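Local coordinates for putative dehydrogenase (PDB 6UUG), which oxidises methanesulfinate as MsuC, the monooxygenase of a two-component flavin-dependent system in bacterial sulfur assimilation, at residues W208-T216 with W380-L388; L250-L261 with A340-S351. One frame throughout, in Å; residues are numbered along the deposited sequence. Where two conformers were deposited one is given.

Overall arrangement
Both contacts are buried, neither lies at the surface, and they share no helix, yet they touch, their centres about 17 Å apart. Contact 1 seats a loop between strands 202-204 and 221-228 on helix 378-386; contact 2 packs helix 247-277 against helix 333-360 in the C-terminal helical domain of an acyl-CoA dehydrogenase-like fold. The chemistry follows the place. A loop lacks the regular bonding of helix or strand, so contact 1 is mostly polar, and the second subunit borders it. Two helices satisfy their own backbones, so contact 2 relies on side-chain packing around one lysine, with the third subunit behind helix 333-360. Gln386 and Leu383 of contact 1 rest on Phe256 and Phe260 of contact 2.

Contact 1. Residues W208-T216 with W380-L388; sequences WNNIGQRQT and WRNLRTQTL
Arg381 reaches Ile211 because its CG stands anti to the carbonyl carbon (chi1 -75°) and the chain then bends at chi3 (-81°), bringing NH1 2.7 Å from Ile211 O. The carbonyl points almost straight at NH1 and lies near the guanidinium plane. Asp377 and Asp51 form salt bridges with NE and NH2, so the flat group is gripped on several sides and can hardly turn. One turn of helix further on, Thr385 places its methyl CG2 3.1 Å from Asn210 OD1, while its hydroxyl is tied back to Arg381 O. That same OD1 closes an Asx turn with Gly212 N, and Asn210 ND2 is held by Thr370 of the second subunit. Glycine suits position 212: its CA is 4.2 Å from Asn382 CA, and a CB would clash with the helix. Asn382 OD1 accepts from Gln213 N at 2.9 Å, a nearly straight bond coming from above the amide plane, and also accepts a hydrogen bond from water 1. Gln213 CG lies across Gln386 CG at 3.3 Å; its amide end goes on to Ser100 and His104. Arginine and asparagine thus serve backbone groups of an irregular loop, Ile211 O and Gln213 N, consistent with a fixed conformation.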
loop_
_atom_site.group_PDB
_atom_site.type_symbol
_atom_site.label_atom_id
_atom_site.label_comp_id
_atom_site.label_asym_id
_atom_site.label_seq_id
_atom_site.Cartn_x
_atom_site.Cartn_y
_atom_site.Cartn_z
ATOM N N TRP A 208 -30.043 -9.304 -17.126
ATOM C CA TRP A 208 -28.718 -9.093 -16.558
ATOM C C TRP A 208 -27.995 -7.960 -17.277
ATOM O O TRP A 208 -27.751 -8.031 -18.486
ATOM C CB TRP A 208 -27.913 -10.387 -16.644
ATOM C CG TRP A 208 -26.517 -10.266 -16.124
ATOM C CD1 TRP A 208 -25.358 -10.462 -16.829
ATOM C CD2 TRP A 208 -26.122 -9.924 -14.787
ATOM N NE1 TRP A 208 -24.268 -10.264 -16.008
ATOM C CE2 TRP A 208 -24.710 -9.934 -14.751
ATOM C CE3 TRP A 208 -26.824 -9.607 -13.617
ATOM C CZ2 TRP A 208 -23.989 -9.649 -13.588
ATOM C CZ3 TRP A 208 -26.106 -9.321 -12.463
ATOM C CH2 TRP A 208 -24.703 -9.341 -12.460
ATOM N N ASN A 209 -27.652 -6.915 -16.523
ATOM C CA ASN A 209 -27.033 -5.718 -17.091
ATOM C C ASN A 209 -26.062 -5.175 -16.043
ATOM O O ASN A 209 -26.470 -4.455 -15.125
ATOM C CB ASN A 209 -28.094 -4.691 -17.474
ATOM C CG ASN A 209 -27.593 -3.675 -18.482
ATOM O OD1 ASN A 209 -26.672 -3.947 -19.260
ATOM N ND2 ASN A 209 -28.201 -2.493 -18.478
ATOM N N ASN A 210 -24.785 -5.519 -16.189
ATOM C CA ASN A 210 -23.780 -5.230 -15.176
ATOM C C ASN A 210 -22.526 -4.700 -15.862
ATOM O O ASN A 210 -22.343 -4.885 -17.068
ATOM C CB ASN A 210 -23.489 -6.492 -14.361
ATOM C CG ASN A 210 -22.793 -6.201 -13.060
ATOM O OD1 ASN A 210 -21.602 -5.896 -13.047
ATOM N ND2 ASN A 210 -23.524 -6.316 -11.948
ATOM N N ILE A 211 -21.663 -4.015 -15.096
ATOM C CA ILE A 211 -20.460 -3.450 -15.715
ATOM C C ILE A 211 -19.440 -4.537 -16.026
ATOM O O ILE A 211 -18.594 -4.363 -16.915
ATOM C CB ILE A 211 -19.832 -2.342 -14.845
ATOM C CG1 ILE A 211 -19.385 -2.908 -13.493
ATOM C CG2 ILE A 211 -20.799 -1.159 -14.712
ATOM C CD1 ILE A 211 -18.152 -2.234 -12.908
ATOM N N GLY A 212 -19.489 -5.667 -15.305
ATOM C CA GLY A 212 -18.630 -6.796 -15.587
ATOM C C GLY A 212 -19.443 -8.079 -15.635
ATOM O O GLY A 212 -20.642 -8.089 -15.338
ATOM N N GLN A 213 -18.763 -9.171 -16.006
ATOM C CA GLN A 213 -19.411 -10.481 -16.135
ATOM C C GLN A 213 -20.640 -10.407 -17.037
ATOM O O GLN A 213 -21.697 -10.968 -16.729
ATOM C CB GLN A 213 -19.791 -11.043 -14.763
ATOM C CG GLN A 213 -18.608 -11.337 -13.864
ATOM C CD GLN A 213 -17.606 -12.283 -14.504
ATOM O OE1 GLN A 213 -16.705 -11.853 -15.222
ATOM N NE2 GLN A 213 -17.762 -13.583 -14.247
ATOM N N ARG A 214 -20.498 -9.719 -18.170
ATOM C CA ARG A 214 -21.657 -9.277 -18.941
ATOM C C ARG A 214 -22.304 -10.381 -19.771
ATOM O O ARG A 214 -23.295 -10.106 -20.457
ATOM C CB ARG A 214 -21.261 -8.106 -19.844
ATOM C CG ARG A 214 -20.916 -6.851 -19.042
ATOM C CD ARG A 214 -20.553 -5.649 -19.914
ATOM N NE ARG A 214 -21.438 -5.483 -21.066
ATOM C CZ ARG A 214 -22.679 -4.997 -21.014
ATOM N NH1 ARG A 214 -23.217 -4.631 -19.855
ATOM N NH2 ARG A 214 -23.393 -4.887 -22.131
ATOM N N GLN A 215 -21.792 -11.614 -19.725
ATOM C CA GLN A 215 -22.394 -12.710 -20.481
ATOM C C GLN A 215 -22.660 -13.925 -19.595
ATOM O O GLN A 215 -22.692 -15.056 -20.084
ATOM C CB GLN A 215 -21.525 -13.092 -21.681
ATOM C CG GLN A 215 -21.489 -12.014 -22.777
ATOM C CD GLN A 215 -20.980 -12.534 -24.116
ATOM O OE1 GLN A 215 -19.892 -13.114 -24.204
ATOM N NE2 GLN A 215 -21.777 -12.339 -25.170
ATOM N N THR A 216 -22.884 -13.705 -18.297
ATOM C CA THR A 216 -23.243 -14.773 -17.367
ATOM C C THR A 216 -24.751 -14.921 -17.162
ATOM O O THR A 216 -25.169 -15.810 -16.412
ATOM C CB THR A 216 -22.571 -14.546 -16.004
ATOM O OG1 THR A 216 -22.976 -13.274 -15.468
ATOM C CG2 THR A 216 -21.058 -14.580 -16.150
ATOM N N TRP A 380 -10.207 -5.502 -15.348
ATOM C CA TRP A 380 -10.488 -4.814 -14.087
ATOM C C TRP A 380 -11.988 -4.820 -13.785
ATOM O O TRP A 380 -12.399 -5.117 -12.658
ATOM C CB TRP A 380 -9.943 -3.371 -14.121
ATOM C CG TRP A 380 -10.069 -2.654 -12.774
ATOM C CD1 TRP A 380 -9.143 -2.620 -11.760
ATOM C CD2 TRP A 380 -11.195 -1.890 -12.311
ATOM N NE1 TRP A 380 -9.633 -1.880 -10.693
ATOM C CE2 TRP A 380 -10.888 -1.428 -11.006
ATOM C CE3 TRP A 380 -12.430 -1.548 -12.872
ATOM C CZ2 TRP A 380 -11.772 -0.621 -10.263
ATOM C CZ3 TRP A 380 -13.312 -0.738 -12.128
ATOM C CH2 TRP A 380 -12.979 -0.314 -10.829
ATOM N N ARG A 381 -12.830 -4.492 -14.779
ATOM C CA ARG A 381 -14.273 -4.429 -14.514
ATOM C C ARG A 381 -14.829 -5.782 -14.088
ATOM O O ARG A 381 -15.687 -5.863 -13.196
ATOM C CB ARG A 381 -15.034 -3.948 -15.750
ATOM C CG ARG A 381 -14.906 -2.475 -16.014
ATOM C CD ARG A 381 -15.850 -2.080 -17.141
ATOM N NE ARG A 381 -15.307 -2.388 -18.460
ATOM C CZ ARG A 381 -15.705 -3.385 -19.248
ATOM N NH1 ARG A 381 -16.664 -4.228 -18.867
ATOM N NH2 ARG A 381 -15.138 -3.538 -20.439
ATOM N N ASN A 382 -14.391 -6.846 -14.756
ATOM C CA ASN A 382 -14.861 -8.183 -14.406
ATOM C C ASN A 382 -14.447 -8.548 -12.988
ATOM O O ASN A 382 -15.249 -9.063 -12.199
ATOM C CB ASN A 382 -14.302 -9.200 -15.407
ATOM C CG ASN A 382 -14.947 -9.083 -16.776
ATOM O OD1 ASN A 382 -16.042 -8.540 -16.908
ATOM N ND2 ASN A 382 -14.271 -9.604 -17.800
ATOM N N LEU A 383 -13.185 -8.311 -12.652
ATOM C CA LEU A 383 -12.719 -8.671 -11.323
ATOM C C LEU A 383 -13.315 -7.749 -10.269
ATOM O O LEU A 383 -13.663 -8.196 -9.177
ATOM C CB LEU A 383 -11.190 -8.637 -11.285
ATOM C CG LEU A 383 -10.490 -9.231 -10.074
ATOM C CD1 LEU A 383 -10.944 -10.660 -9.850
ATOM C CD2 LEU A 383 -8.980 -9.176 -10.312
ATOM N N ARG A 384 -13.461 -6.458 -10.579
ATOM C CA ARG A 384 -14.083 -5.555 -9.612
ATOM C C ARG A 384 -15.489 -6.008 -9.252
ATOM O O ARG A 384 -15.895 -5.919 -8.087
ATOM C CB ARG A 384 -14.133 -4.120 -10.165
ATOM C CG ARG A 384 -14.883 -3.091 -9.281
ATOM C CD ARG A 384 -14.099 -2.721 -8.021
ATOM N NE ARG A 384 -14.117 -3.819 -7.044
ATOM C CZ ARG A 384 -13.502 -3.815 -5.868
ATOM N NH1 ARG A 384 -13.535 -4.915 -5.096
ATOM N NH2 ARG A 384 -12.839 -2.737 -5.455
ATOM N N THR A 385 -16.261 -6.443 -10.250
ATOM C CA THR A 385 -17.638 -6.870 -10.018
ATOM C C THR A 385 -17.679 -8.134 -9.166
ATOM O O THR A 385 -18.453 -8.237 -8.205
ATOM C CB THR A 385 -18.340 -7.122 -11.363
ATOM O OG1 THR A 385 -18.294 -5.939 -12.171
ATOM C CG2 THR A 385 -19.787 -7.519 -11.142
ATOM N N GLN A 386 -16.852 -9.109 -9.507
ATOM C CA GLN A 386 -16.986 -10.421 -8.878
ATOM C C GLN A 386 -16.352 -10.500 -7.496
ATOM O O GLN A 386 -16.657 -11.433 -6.745
ATOM C CB GLN A 386 -16.381 -11.493 -9.774
ATOM C CG GLN A 386 -17.325 -11.976 -10.859
ATOM C CD GLN A 386 -18.731 -12.321 -10.327
ATOM O OE1 GLN A 386 -19.744 -11.910 -10.898
ATOM N NE2 GLN A 386 -18.787 -13.068 -9.230
ATOM N N THR A 387 -15.476 -9.566 -7.141
ATOM C CA THR A 387 -14.881 -9.588 -5.810
ATOM C C THR A 387 -15.785 -8.979 -4.744
ATOM O O THR A 387 -15.421 -9.029 -3.565
ATOM C CB THR A 387 -13.536 -8.853 -5.799
ATOM O OG1 THR A 387 -13.710 -7.551 -6.362
ATOM C CG2 THR A 387 -12.472 -9.602 -6.592
ATOM N N LEU A 388 -16.956 -8.432 -5.111
ATOM C CA LEU A 388 -17.829 -7.754 -4.157
ATOM C C LEU A 388 -18.916 -8.635 -3.560
ATOM O O LEU A 388 -19.524 -8.242 -2.556
ATOM C CB LEU A 388 -18.522 -6.568 -4.822
ATOM C CG LEU A 388 -17.594 -5.468 -5.320
ATOM C CD1 LEU A 388 -18.403 -4.426 -6.101
ATOM C CD2 LEU A 388 -16.856 -4.855 -4.144
HETATM O O HOH W 1 -17.956 -8.395 -18.972
#

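Contact 2. Residues L250-L261 with A340-S351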
loop_
_atom_site.group_PDB
_atom_site.type_symbol
_atom_site.label_atom_id
_atom_site.label_comp_id
_atom_site.label_asym_id
_atom_site.label_seq_id
_atom_site.Cartn_x
_atom_site.Cartn_y
_atom_site.Cartn_z
ATOM N N LEU A 250 -17.306 -24.452 -0.377
ATOM C CA LEU A 250 -15.873 -24.318 -0.602
ATOM C C LEU A 250 -15.532 -24.499 -2.078
ATOM O O LEU A 250 -14.643 -23.817 -2.603
ATOM C CB LEU A 250 -15.112 -25.312 0.280
ATOM C CG LEU A 250 -15.385 -25.220 1.786
ATOM C CD1 LEU A 250 -14.453 -26.139 2.563
ATOM C CD2 LEU A 250 -15.199 -23.767 2.252
ATOM N N ILE A 251 -16.220 -25.424 -2.759
ATOM C CA ILE A 251 -16.070 -25.545 -4.205
ATOM C C ILE A 251 -16.487 -24.244 -4.891
ATOM O O ILE A 251 -15.809 -23.761 -5.802
ATOM C CB ILE A 251 -16.871 -26.754 -4.724
ATOM C CG1 ILE A 251 -16.226 -28.051 -4.220
ATOM C CG2 ILE A 251 -16.946 -26.743 -6.261
ATOM C CD1 ILE A 251 -17.165 -29.267 -4.326
ATOM N N ALA A 252 -17.599 -23.653 -4.458
ATOM C CA ALA A 252 -18.014 -22.365 -5.020
ATOM C C ALA A 252 -16.945 -21.293 -4.811
ATOM O O ALA A 252 -16.573 -20.588 -5.757
ATOM C CB ALA A 252 -19.348 -21.928 -4.407
ATOM N N GLN A 253 -16.441 -21.160 -3.577
ATOM C CA GLN A 253 -15.414 -20.162 -3.279
ATOM C C GLN A 253 -14.147 -20.393 -4.092
ATOM O O GLN A 253 -13.558 -19.439 -4.612
ATOM C CB GLN A 253 -15.080 -20.182 -1.789
ATOM C CG GLN A 253 -16.224 -19.695 -0.908
ATOM C CD GLN A 253 -16.394 -18.186 -0.987
ATOM O OE1 GLN A 253 -15.420 -17.443 -0.856
ATOM N NE2 GLN A 253 -17.629 -17.727 -1.226
ATOM N N LEU A 254 -13.701 -21.648 -4.202
ATOM C CA LEU A 254 -12.489 -21.916 -4.970
ATOM C C LEU A 254 -12.720 -21.775 -6.476
ATOM O O LEU A 254 -11.770 -21.491 -7.216
ATOM C CB LEU A 254 -11.943 -23.315 -4.605
ATOM C CG LEU A 254 -10.528 -23.641 -5.103
ATOM C CD1 LEU A 254 -9.547 -22.571 -4.683
ATOM C CD2 LEU A 254 -10.062 -25.007 -4.576
ATOM N N THR A 255 -13.961 -21.934 -6.946
ATOM C CA THR A 255 -14.265 -21.669 -8.354
ATOM C C THR A 255 -14.076 -20.191 -8.671
ATOM O O THR A 255 -13.392 -19.838 -9.641
ATOM C CB THR A 255 -15.692 -22.127 -8.679
ATOM O OG1 THR A 255 -15.786 -23.554 -8.525
ATOM C CG2 THR A 255 -16.083 -21.749 -10.110
ATOM N N PHE A 256 -14.656 -19.314 -7.838
ATOM C CA PHE A 256 -14.412 -17.877 -7.977
ATOM C C PHE A 256 -12.929 -17.569 -7.912
ATOM O O PHE A 256 -12.424 -16.754 -8.687
ATOM C CB PHE A 256 -15.125 -17.091 -6.871
ATOM C CG PHE A 256 -16.581 -16.867 -7.129
ATOM C CD1 PHE A 256 -16.994 -16.210 -8.275
ATOM C CD2 PHE A 256 -17.527 -17.257 -6.199
ATOM C CE1 PHE A 256 -18.343 -15.986 -8.512
ATOM C CE2 PHE A 256 -18.876 -17.035 -6.426
ATOM C CZ PHE A 256 -19.282 -16.398 -7.589
ATOM N N THR A 257 -12.220 -18.211 -6.975
ATOM C CA THR A 257 -10.802 -17.926 -6.784
ATOM C C THR A 257 -10.004 -18.246 -8.042
ATOM O O THR A 257 -9.127 -17.469 -8.436
ATOM C CB THR A 257 -10.251 -18.706 -5.586
ATOM O OG1 THR A 257 -10.934 -18.306 -4.391
ATOM C CG2 THR A 257 -8.758 -18.420 -5.398
ATOM N N HIS A 258 -10.272 -19.401 -8.667
ATOM C CA HIS A 258 -9.585 -19.738 -9.912
ATOM C C HIS A 258 -9.921 -18.745 -11.017
ATOM O O HIS A 258 -9.071 -18.444 -11.868
ATOM C CB HIS A 258 -9.941 -21.165 -10.347
ATOM C CG HIS A 258 -9.136 -22.218 -9.661
ATOM N ND1 HIS A 258 -9.330 -22.576 -8.348
ATOM C CD2 HIS A 258 -8.117 -22.989 -10.120
ATOM C CE1 HIS A 258 -8.468 -23.531 -8.026
ATOM N NE2 HIS A 258 -7.721 -23.800 -9.087
ATOM N N MET A 259 -11.170 -18.257 -11.045
ATOM C CA MET A 259 -11.550 -17.204 -11.989
ATOM C C MET A 259 -10.711 -15.951 -11.778
ATOM O O MET A 259 -10.231 -15.335 -12.743
ATOM C CB MET A 259 -13.038 -16.850 -11.839
ATOM C CG MET A 259 -14.031 -17.884 -12.328
ATOM S SD MET A 259 -15.725 -17.505 -11.776
ATOM C CE MET A 259 -15.892 -15.800 -12.289
ATOM N N PHE A 260 -10.574 -15.527 -10.512
ATOM C CA PHE A 260 -9.816 -14.322 -10.196
ATOM C C PHE A 260 -8.375 -14.434 -10.674
ATOM O O PHE A 260 -7.817 -13.484 -11.236
ATOM C CB PHE A 260 -9.827 -14.060 -8.681
ATOM C CG PHE A 260 -11.197 -13.797 -8.078
ATOM C CD1 PHE A 260 -12.329 -13.649 -8.860
ATOM C CD2 PHE A 260 -11.330 -13.704 -6.690
ATOM C CE1 PHE A 260 -13.593 -13.406 -8.270
ATOM C CE2 PHE A 260 -12.579 -13.470 -6.106
ATOM C CZ PHE A 260 -13.700 -13.320 -6.901
ATOM N N LEU A 261 -7.738 -15.576 -10.406
ATOM C CA LEU A 261 -6.369 -15.770 -10.868
ATOM C C LEU A 261 -6.300 -15.744 -12.391
ATOM O O LEU A 261 -5.439 -15.070 -12.968
ATOM C CB LEU A 261 -5.802 -17.083 -10.319
ATOM C CG LEU A 261 -4.474 -17.559 -10.917
ATOM C CD1 LEU A 261 -3.359 -16.552 -10.721
ATOM C CD2 LEU A 261 -4.103 -18.889 -10.231
ATOM N N ALA A 340 -11.116 -24.871 4.171
ATOM C CA ALA A 340 -11.805 -23.585 4.100
ATOM C C ALA A 340 -10.846 -22.417 4.333
ATOM O O ALA A 340 -10.912 -21.399 3.630
ATOM C CB ALA A 340 -12.946 -23.557 5.117
ATOM N N THR A 341 -9.960 -22.542 5.326
ATOM C CA THR A 341 -8.980 -21.491 5.594
ATOM C C THR A 341 -8.027 -21.314 4.416
ATOM O O THR A 341 -7.721 -20.182 4.019
ATOM C CB THR A 341 -8.206 -21.816 6.870
ATOM O OG1 THR A 341 -9.121 -21.850 7.972
ATOM C CG2 THR A 341 -7.135 -20.766 7.147
ATOM N N ALA A 342 -7.567 -22.421 3.829
ATOM C CA ALA A 342 -6.645 -22.326 2.698
ATOM C C ALA A 342 -7.299 -21.656 1.494
ATOM O O ALA A 342 -6.645 -20.900 0.762
ATOM C CB ALA A 342 -6.142 -23.723 2.311
ATOM N N ILE A 343 -8.576 -21.955 1.241
ATOM C CA ILE A 343 -9.286 -21.342 0.116
ATOM C C ILE A 343 -9.488 -19.851 0.366
ATOM O O ILE A 343 -9.302 -19.014 -0.530
ATOM C CB ILE A 343 -10.637 -22.045 -0.120
ATOM C CG1 ILE A 343 -10.427 -23.462 -0.667
ATOM C CG2 ILE A 343 -11.495 -21.219 -1.090
ATOM C CD1 ILE A 343 -11.700 -24.367 -0.533
ATOM N N ALA A 344 -9.919 -19.498 1.577
ATOM C CA ALA A 344 -10.141 -18.080 1.869
ATOM C C ALA A 344 -8.850 -17.293 1.770
ATOM O O ALA A 344 -8.852 -16.152 1.296
ATOM C CB ALA A 344 -10.752 -17.906 3.261
ATOM N N THR A 345 -7.733 -17.895 2.194
ATOM C CA THR A 345 -6.430 -17.246 2.079
ATOM C C THR A 345 -6.095 -16.978 0.617
ATOM O O THR A 345 -5.672 -15.872 0.252
ATOM C CB THR A 345 -5.364 -18.143 2.725
ATOM O OG1 THR A 345 -5.632 -18.274 4.129
ATOM C CG2 THR A 345 -3.978 -17.568 2.542
ATOM N N ALA A 346 -6.289 -17.989 -0.238
ATOM C CA ALA A 346 -6.054 -17.821 -1.674
ATOM C C ALA A 346 -6.993 -16.787 -2.286
ATOM O O ALA A 346 -6.580 -15.994 -3.144
ATOM C CB ALA A 346 -6.206 -19.169 -2.393
ATOM N N LYS A 347 -8.263 -16.784 -1.865
ATOM C CA LYS A 347 -9.232 -15.849 -2.428
ATOM C C LYS A 347 -8.885 -14.409 -2.081
ATOM O O LYS A 347 -9.000 -13.518 -2.938
ATOM C CB LYS A 347 -10.644 -16.197 -1.935
ATOM C CG LYS A 347 -11.729 -15.474 -2.758
ATOM C CD LYS A 347 -13.140 -15.973 -2.473
ATOM C CE LYS A 347 -14.173 -15.080 -3.181
ATOM N NZ LYS A 347 -15.218 -14.614 -2.241
ATOM N N VAL A 348 -8.474 -14.142 -0.831
ATOM C CA VAL A 348 -8.084 -12.777 -0.471
ATOM C C VAL A 348 -6.912 -12.313 -1.335
ATOM O O VAL A 348 -6.929 -11.210 -1.900
ATOM C CB VAL A 348 -7.762 -12.682 1.029
ATOM C CG1 VAL A 348 -7.169 -11.312 1.359
ATOM C CG2 VAL A 348 -9.050 -12.884 1.824
ATOM N N ALA A 349 -5.891 -13.165 -1.487
ATOM C CA ALA A 349 -4.738 -12.788 -2.297
ATOM C C ALA A 349 -5.130 -12.584 -3.753
ATOM O O ALA A 349 -4.745 -11.580 -4.374
ATOM C CB ALA A 349 -3.637 -13.844 -2.194
ATOM N N ALA A 350 -5.901 -13.516 -4.315
ATOM C CA ALA A 350 -6.296 -13.378 -5.717
ATOM C C ALA A 350 -7.133 -12.126 -5.925
ATOM O O ALA A 350 -6.988 -11.442 -6.939
ATOM C CB ALA A 350 -7.074 -14.600 -6.189
ATOM N N SER A 351 -8.012 -11.817 -4.972
ATOM C CA SER A 351 -8.881 -10.650 -5.106
ATOM C C SER A 351 -8.074 -9.367 -5.073
ATOM O O SER A 351 -8.196 -8.511 -5.965
ATOM C CB SER A 351 -9.921 -10.639 -3.978
ATOM O OG SER A 351 -10.841 -11.718 -4.122
HETATM O O HOH W 2 -5.850 -12.821 -9.041
#
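Thr257 and Lys347 interlock at the middle of this helix pair as reciprocal knobs into holes. Thr257 fits among Ile343, Ala346, Lys347 and Ala350, while Lys347 fits among Gln253, Phe256, Thr257 and Phe260. The helices run in the same general sense, 31° apart, and their axes approach to 8.8 Å; small residues such as Ala346 and Ala350 suit so close an approach. Thr257 OG1 bonds to Gln253 O within its own helix, which lets the hydroxyl lie 3.3 Å from Lys347 CB without needing a polar partner across the interface. With CG anti to the backbone N (chi1 -166°) and the next two torsions extended, Lys347 runs past Thr257 and delivers NZ to Gln253 OE1 at 3.2 Å. Its stronger partner is Asp390, a salt bridge that probably offsets the buried charge. On the way CE passes Phe260 CE2 at 3.7 Å. Putting an alanine here would probably leave Asp390 without its cation and open a gap between Gln253 and Phe260.

Toward the start of the pair the packing is purely apolar: Ile343 CD1 meets Leu250 CB at 3.6 Å, and Leu250 CD2 meets Ala340 CB at 3.7 Å. At the other end Phe260 CB still packs on Ala350 CB at 3.8 Å, and the contact thins out only at Leu261 and at water 2, which bridges the carbonyls of Ala350 and, weakly, Phe260. The looser flank is at partly exposed Phe256: its CB comes near Lys347 CE, but the ring leads away to meet His104 edge-to-face. Around the pair, helix 85-96 covers Leu254 and Leu261, helix 294-327 packs on Thr257 and Ala349, helix 392-405 lies against Thr341 and Ala344, and Trp304 and Val305 of the third subunit back helix 333-360.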